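Local coordinates for protein putative alpha-galactosidase (Bacteroides fragilis, PDB 4NZJ) that probably hydrolyses terminal, non-reducing alpha-D-galactose units from alpha-D-galactosides, as a member of glycosyl hydrolase family 27, at residues D215-D220 with A236-A241; Y251-W256 with W262-Q267. All coordinates share one frame; numbering follows the deposited sequence. Where two conformers were deposited one is given.

Contact 1: residues D215-D220 with A236-A241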
loop_
_atom_site.group_PDB
_atom_site.type_symbol
_atom_site.label_atom_id
_atom_site.label_comp_id
_atom_site.label_asym_id
_atom_site.label_seq_id
_atom_site.Cartn_x
_atom_site.Cartn_y
_atom_site.Cartn_z
ATOM N N ASP A 215 -3.961 3.429 -13.780
ATOM C CA ASP A 215 -3.788 2.100 -13.204
ATOM C C ASP A 215 -4.582 1.882 -11.910
ATOM O O ASP A 215 -4.687 0.758 -11.428
ATOM C CB ASP A 215 -2.308 1.882 -12.917
ATOM C CG ASP A 215 -1.452 2.060 -14.154
ATOM O OD1 ASP A 215 -1.627 1.259 -15.095
ATOM O OD2 ASP A 215 -0.629 3.006 -14.196
ATOM N N LEU A 216 -5.143 2.959 -11.364
ATOM C CA LEU A 216 -5.900 2.907 -10.118
ATOM C C LEU A 216 -6.903 4.046 -10.097
ATOM O O LEU A 216 -6.588 5.161 -10.507
ATOM C CB LEU A 216 -4.943 2.995 -8.919
ATOM C CG LEU A 216 -5.541 3.045 -7.503
ATOM C CD1 LEU A 216 -4.576 2.456 -6.479
ATOM C CD2 LEU A 216 -5.919 4.467 -7.115
ATOM N N LEU A 217 -8.112 3.748 -9.628
ATOM C CA LEU A 217 -9.134 4.759 -9.385
ATOM C C LEU A 217 -9.527 4.736 -7.922
ATOM O O LEU A 217 -9.953 3.695 -7.416
ATOM C CB LEU A 217 -10.377 4.494 -10.232
ATOM C CG LEU A 217 -11.562 5.426 -9.948
ATOM C CD1 LEU A 217 -11.199 6.864 -10.289
ATOM C CD2 LEU A 217 -12.821 4.992 -10.683
ATOM N N LYS A 218 -9.373 5.883 -7.262
ATOM C CA LYS A 218 -9.954 6.125 -5.952
ATOM C C LYS A 218 -11.325 6.749 -6.181
ATOM O O LYS A 218 -11.435 7.791 -6.830
ATOM C CB LYS A 218 -9.065 7.060 -5.128
ATOM C CG LYS A 218 -9.679 7.469 -3.796
ATOM C CD LYS A 218 -8.779 8.417 -3.024
ATOM C CE LYS A 218 -9.547 9.126 -1.914
ATOM N NZ LYS A 218 -8.769 10.277 -1.377
ATOM N N TYR A 219 -12.362 6.119 -5.642
ATOM C CA TYR A 219 -13.735 6.512 -5.935
ATOM C C TYR A 219 -14.448 6.892 -4.642
ATOM O O TYR A 219 -14.824 6.040 -3.838
ATOM C CB TYR A 219 -14.446 5.383 -6.677
ATOM C CG TYR A 219 -15.619 5.798 -7.547
ATOM C CD1 TYR A 219 -15.534 6.905 -8.395
ATOM C CD2 TYR A 219 -16.800 5.054 -7.562
ATOM C CE1 TYR A 219 -16.595 7.269 -9.205
ATOM C CE2 TYR A 219 -17.866 5.409 -8.377
ATOM C CZ TYR A 219 -17.758 6.519 -9.199
ATOM O OH TYR A 219 -18.810 6.878 -10.018
ATOM N N ASP A 220 -14.607 8.196 -4.461
ATOM C CA ASP A 220 -15.103 8.798 -3.230
ATOM C C ASP A 220 -16.629 8.847 -3.238
ATOM O O ASP A 220 -17.258 8.683 -4.287
ATOM C CB ASP A 220 -14.531 10.219 -3.140
ATOM C CG ASP A 220 -14.298 10.688 -1.725
ATOM O OD1 ASP A 220 -14.899 10.143 -0.775
ATOM O OD2 ASP A 220 -13.485 11.631 -1.578
ATOM N N ALA A 236 -20.847 -0.692 -7.708
ATOM C CA ALA A 236 -20.906 -1.801 -8.666
ATOM C C ALA A 236 -20.862 -1.302 -10.112
ATOM O O ALA A 236 -20.192 -1.894 -10.953
ATOM C CB ALA A 236 -22.142 -2.648 -8.433
ATOM N N LYS A 237 -21.584 -0.220 -10.389
ATOM C CA LYS A 237 -21.642 0.375 -11.728
ATOM C C LYS A 237 -20.257 0.805 -12.212
ATOM O O LYS A 237 -19.859 0.490 -13.338
ATOM C CB LYS A 237 -22.591 1.578 -11.724
ATOM C CG LYS A 237 -22.687 2.340 -13.041
ATOM C CD LYS A 237 -23.505 1.598 -14.076
ATOM C CE LYS A 237 -23.542 2.367 -15.390
ATOM N NZ LYS A 237 -24.112 3.736 -15.238
HETATM N N MSE A 238 -19.520 1.522 -11.366
HETATM C CA MSE A 238 -18.172 1.957 -11.746
HETATM C C MSE A 238 -17.251 0.762 -11.858
HETATM O O MSE A 238 -16.380 0.734 -12.722
HETATM C CB MSE A 238 -17.617 3.012 -10.784
HETATM C CG MSE A 238 -16.167 3.412 -11.076
HETATM SE SE MSE A 238 -15.901 4.086 -12.919
HETATM C CE MSE A 238 -16.276 5.982 -12.547
ATOM N N GLY A 239 -17.434 -0.243 -11.004
ATOM C CA GLY A 239 -16.634 -1.467 -11.098
ATOM C C GLY A 239 -16.779 -2.131 -12.462
ATOM O O GLY A 239 -15.788 -2.512 -13.089
ATOM N N ARG A 240 -18.017 -2.257 -12.926
ATOM C CA ARG A 240 -18.289 -2.821 -14.245
ATOM C C ARG A 240 -17.644 -1.978 -15.340
ATOM O O ARG A 240 -17.062 -2.511 -16.286
ATOM C CB ARG A 240 -19.798 -2.950 -14.480
ATOM C CG ARG A 240 -20.437 -4.046 -13.645
ATOM C CD ARG A 240 -21.847 -4.362 -14.102
ATOM N NE ARG A 240 -22.780 -3.247 -13.921
ATOM C CZ ARG A 240 -23.428 -2.954 -12.792
ATOM N NH1 ARG A 240 -23.247 -3.672 -11.691
ATOM N NH2 ARG A 240 -24.269 -1.925 -12.766
ATOM N N ALA A 241 -17.738 -0.660 -15.202
ATOM C CA ALA A 241 -17.158 0.251 -16.181
ATOM C C ALA A 241 -15.638 0.073 -16.275
ATOM O O ALA A 241 -15.083 0.069 -17.369
ATOM C CB ALA A 241 -17.522 1.691 -15.843
#

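Contact 2: residues Y251-W256 with W262-Q267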
loop_
_atom_site.group_PDB
_atom_site.type_symbol
_atom_site.label_atom_id
_atom_site.label_comp_id
_atom_site.label_asym_id
_atom_site.label_seq_id
_atom_site.Cartn_x
_atom_site.Cartn_y
_atom_site.Cartn_z
ATOM N N TYR A 251 -9.267 -0.693 -8.034
ATOM C CA TYR A 251 -10.470 0.016 -7.644
ATOM C C TYR A 251 -10.463 0.219 -6.130
ATOM O O TYR A 251 -10.629 -0.732 -5.364
ATOM C CB TYR A 251 -11.684 -0.794 -8.093
ATOM C CG TYR A 251 -13.031 -0.117 -8.013
ATOM C CD1 TYR A 251 -13.163 1.274 -7.967
ATOM C CD2 TYR A 251 -14.191 -0.884 -8.043
ATOM C CE1 TYR A 251 -14.421 1.865 -7.917
ATOM C CE2 TYR A 251 -15.441 -0.303 -7.997
ATOM C CZ TYR A 251 -15.551 1.069 -7.938
ATOM O OH TYR A 251 -16.808 1.639 -7.898
ATOM N N SER A 252 -10.236 1.463 -5.722
ATOM C CA SER A 252 -10.158 1.855 -4.318
ATOM C C SER A 252 -11.478 2.509 -3.909
ATOM O O SER A 252 -11.846 3.568 -4.414
ATOM C CB SER A 252 -8.969 2.808 -4.121
ATOM O OG SER A 252 -9.003 3.475 -2.872
ATOM N N VAL A 253 -12.196 1.850 -3.007
ATOM C CA VAL A 253 -13.507 2.298 -2.550
ATOM C C VAL A 253 -13.332 3.209 -1.339
ATOM O O VAL A 253 -12.638 2.860 -0.385
ATOM C CB VAL A 253 -14.388 1.074 -2.223
ATOM C CG1 VAL A 253 -15.676 1.472 -1.507
ATOM C CG2 VAL A 253 -14.693 0.316 -3.504
ATOM N N CYS A 254 -13.946 4.390 -1.387
ATOM C CA CYS A 254 -13.821 5.358 -0.310
ATOM C C CYS A 254 -15.182 5.923 0.089
ATOM O O CYS A 254 -15.626 6.946 -0.441
ATOM C CB CYS A 254 -12.863 6.476 -0.731
ATOM S SG CYS A 254 -12.592 7.727 0.530
ATOM N N GLU A 255 -15.852 5.232 1.013
ATOM C CA GLU A 255 -17.106 5.725 1.588
ATOM C C GLU A 255 -17.023 5.758 3.129
ATOM O O GLU A 255 -18.043 5.748 3.826
ATOM C CB GLU A 255 -18.330 4.959 1.036
ATOM C CG GLU A 255 -18.360 3.448 1.250
ATOM C CD GLU A 255 -18.505 3.060 2.701
ATOM O OE1 GLU A 255 -19.639 3.115 3.233
ATOM O OE2 GLU A 255 -17.477 2.713 3.321
ATOM N N TRP A 256 -15.786 5.805 3.625
ATOM C CA TRP A 256 -15.445 6.105 5.027
ATOM C C TRP A 256 -15.923 5.068 6.040
ATOM O O TRP A 256 -16.011 5.362 7.230
ATOM C CB TRP A 256 -15.923 7.499 5.431
ATOM C CG TRP A 256 -15.794 8.473 4.333
ATOM C CD1 TRP A 256 -14.640 8.961 3.796
ATOM C CD2 TRP A 256 -16.866 9.062 3.600
ATOM N NE1 TRP A 256 -14.934 9.833 2.768
ATOM C CE2 TRP A 256 -16.295 9.913 2.632
ATOM C CE3 TRP A 256 -18.262 8.964 3.677
ATOM C CZ2 TRP A 256 -17.070 10.659 1.744
ATOM C CZ3 TRP A 256 -19.029 9.705 2.794
ATOM C CH2 TRP A 256 -18.431 10.542 1.841
ATOM N N TRP A 262 -16.474 -3.597 4.133
ATOM C CA TRP A 262 -15.814 -4.897 4.266
ATOM C C TRP A 262 -16.737 -6.076 3.933
ATOM O O TRP A 262 -16.244 -7.160 3.614
ATOM C CB TRP A 262 -15.193 -5.070 5.653
ATOM C CG TRP A 262 -16.062 -4.650 6.802
ATOM C CD1 TRP A 262 -16.900 -5.438 7.527
ATOM C CD2 TRP A 262 -16.149 -3.339 7.374
ATOM N NE1 TRP A 262 -17.520 -4.698 8.509
ATOM C CE2 TRP A 262 -17.073 -3.405 8.433
ATOM C CE3 TRP A 262 -15.542 -2.113 7.087
ATOM C CZ2 TRP A 262 -17.398 -2.291 9.213
ATOM C CZ3 TRP A 262 -15.869 -1.011 7.857
ATOM C CH2 TRP A 262 -16.790 -1.108 8.905
ATOM N N LYS A 263 -18.056 -5.868 3.990
ATOM C CA LYS A 263 -19.027 -6.913 3.646
ATOM C C LYS A 263 -19.444 -6.949 2.173
ATOM O O LYS A 263 -20.058 -7.920 1.742
ATOM C CB LYS A 263 -20.274 -6.776 4.525
ATOM C CG LYS A 263 -19.943 -6.923 5.997
ATOM C CD LYS A 263 -21.162 -7.031 6.885
ATOM C CE LYS A 263 -20.736 -7.458 8.282
ATOM N NZ LYS A 263 -21.833 -7.335 9.276
ATOM N N TRP A 264 -19.125 -5.910 1.404
ATOM C CA TRP A 264 -19.577 -5.850 0.005
ATOM C C TRP A 264 -18.605 -5.273 -1.035
ATOM O O TRP A 264 -18.829 -5.454 -2.234
ATOM C CB TRP A 264 -20.898 -5.078 -0.082
ATOM C CG TRP A 264 -20.867 -3.684 0.495
ATOM C CD1 TRP A 264 -21.324 -3.302 1.729
ATOM C CD2 TRP A 264 -20.392 -2.488 -0.144
ATOM N NE1 TRP A 264 -21.151 -1.951 1.896
ATOM C CE2 TRP A 264 -20.592 -1.424 0.763
ATOM C CE3 TRP A 264 -19.830 -2.210 -1.399
ATOM C CZ2 TRP A 264 -20.228 -0.107 0.464
ATOM C CZ3 TRP A 264 -19.476 -0.898 -1.695
ATOM C CH2 TRP A 264 -19.674 0.136 -0.762
ATOM N N ALA A 265 -17.562 -4.565 -0.619
ATOM C CA ALA A 265 -16.731 -3.836 -1.588
ATOM C C ALA A 265 -16.019 -4.787 -2.542
ATOM O O ALA A 265 -15.966 -4.536 -3.744
ATOM C CB ALA A 265 -15.731 -2.925 -0.886
ATOM N N LYS A 266 -15.484 -5.883 -2.016
ATOM C CA LYS A 266 -14.779 -6.835 -2.876
ATOM C C LYS A 266 -15.743 -7.449 -3.886
ATOM O O LYS A 266 -15.411 -7.646 -5.061
ATOM C CB LYS A 266 -14.102 -7.931 -2.060
ATOM C CG LYS A 266 -13.102 -8.725 -2.887
ATOM C CD LYS A 266 -12.465 -9.857 -2.105
ATOM C CE LYS A 266 -11.419 -10.560 -2.956
ATOM N NZ LYS A 266 -10.779 -11.684 -2.225
ATOM N N GLN A 267 -16.953 -7.726 -3.416
ATOM C CA GLN A 267 -17.988 -8.353 -4.220
ATOM C C GLN A 267 -18.442 -7.492 -5.413
ATOM O O GLN A 267 -18.826 -8.035 -6.449
ATOM C CB GLN A 267 -19.166 -8.727 -3.308
ATOM C CG GLN A 267 -18.843 -9.835 -2.300
ATOM C CD GLN A 267 -18.176 -9.381 -0.985
ATOM O OE1 GLN A 267 -17.628 -8.278 -0.860
ATOM N NE2 GLN A 267 -18.222 -10.263 0.009
#

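Contact 1: residues D215-D220 with A236-A241
M238, a selenomethionine, leaves its helix with CG opposite the backbone N (chi1 175°) and then bends at both chi2 and chi3, which folds the chain over Y219 instead of letting it run straight past. Y219 meets it with its own CG likewise turned away from the backbone N (chi1 -155°), which carries the ring out to the helix, while chi2 turns one of its faces to M238. The two side chains cross at a slant. M238 CG sits over that face, 3.9 Å from the centroid of the Y219 ring and 15° off its normal, a CH-pi contact. SE follows above the same face but farther up, 5.0 Å from the Y219 centroid, a rather distant Met-aromatic contact. The bend at chi3 brings the terminal methyl back down, and M238 CE ends 3.6 Å from Y219 CE1. At the base of the chain the fit is closer still, with M238 CB 3.4 Å from Y219 CE2. L217, two residues earlier on the strand, meets the same residue tip to tip: its CD2 lies 3.7 Å from M238 CG and 3.9 Å from M238 SE. M238 thus bridges strand 216-220 and helix 228-243, the first two elements of a beta-alpha-beta unit in the catalytic TIM barrel. F209 of helix 202-212 touches L217 as well, and Y251 of the next strand touches both Y219 and M238, which places this apolar patch in the layer between sheet and helices. The strand's other side carries K218 and D220, which both hydrogen-bond a glycerol molecule, probably from the crystallisation liquor; K218 also forms a salt bridge with D142, and D220 OD2 a hydrogen bond with Y184 OH.

Contact 2: residues Y251-W256 with W262-Q267
The indole of W264 and the carboxylate of E255 are turned almost square to each other, their planes 84° apart, yet it is the aliphatic part of the glutamate that touches the ring. E255 CG approaches obliquely, 4.1 Å from both W264 CH2 and W264 CZ2. Both side chains start in the crowded position between backbone N and carbonyl carbon (chi1 59° for E255, 56° for W264); in W264 this swings the indole back toward the strand, although its CB does not set out that way. V253 CG1 also comes in at a slant, 4.3 Å from W264 CH2. The second methyl, V253 CG2, lies 4.3 Å from A265 CB, where the backbones come nearest, with the CA atoms of V253 and A265 7.0 Å apart.

The polar ends look elsewhere, and both find R259, in the five residues that join the two segments: E255 OE1 makes a salt bridge with R259 NE, while W264 NE1 hydrogen-bonds R259 O. One residue therefore helps fix the glutamate and the indole on which it leans. All four touching residues are buried, and their contacts are loose apolar ones.

The contact belongs to the strand-to-strand connection that follows strand 250-254 of the catalytic TIM barrel: the loop of residues 262-267 folds back on the C-terminal end of that strand before the chain enters strand 272-274. W264 also rests on M232 of helix 228-243, V253 touches Y235 of that helix, and A265 packs against W273 of the next strand.

Following the chain from the N terminus, strand 216-220 comes first, and contact 1 closes the connection that follows it together with the first half of helix 228-243. The chain then enters strand 250-254, where contact 2 opens, closing a much shorter loop of five residues before strand 272-274. The two are in series, neither nested nor crossed, with centres about 10 Å apart. They join directly through the parallel barrel sheet: L217 O lies 2.8 Å from S252 N and Y219 N 2.9 Å from S252 O, both probable hydrogen bonds. Together they tie neighbouring barrel strands to the intervening helix and the next loop.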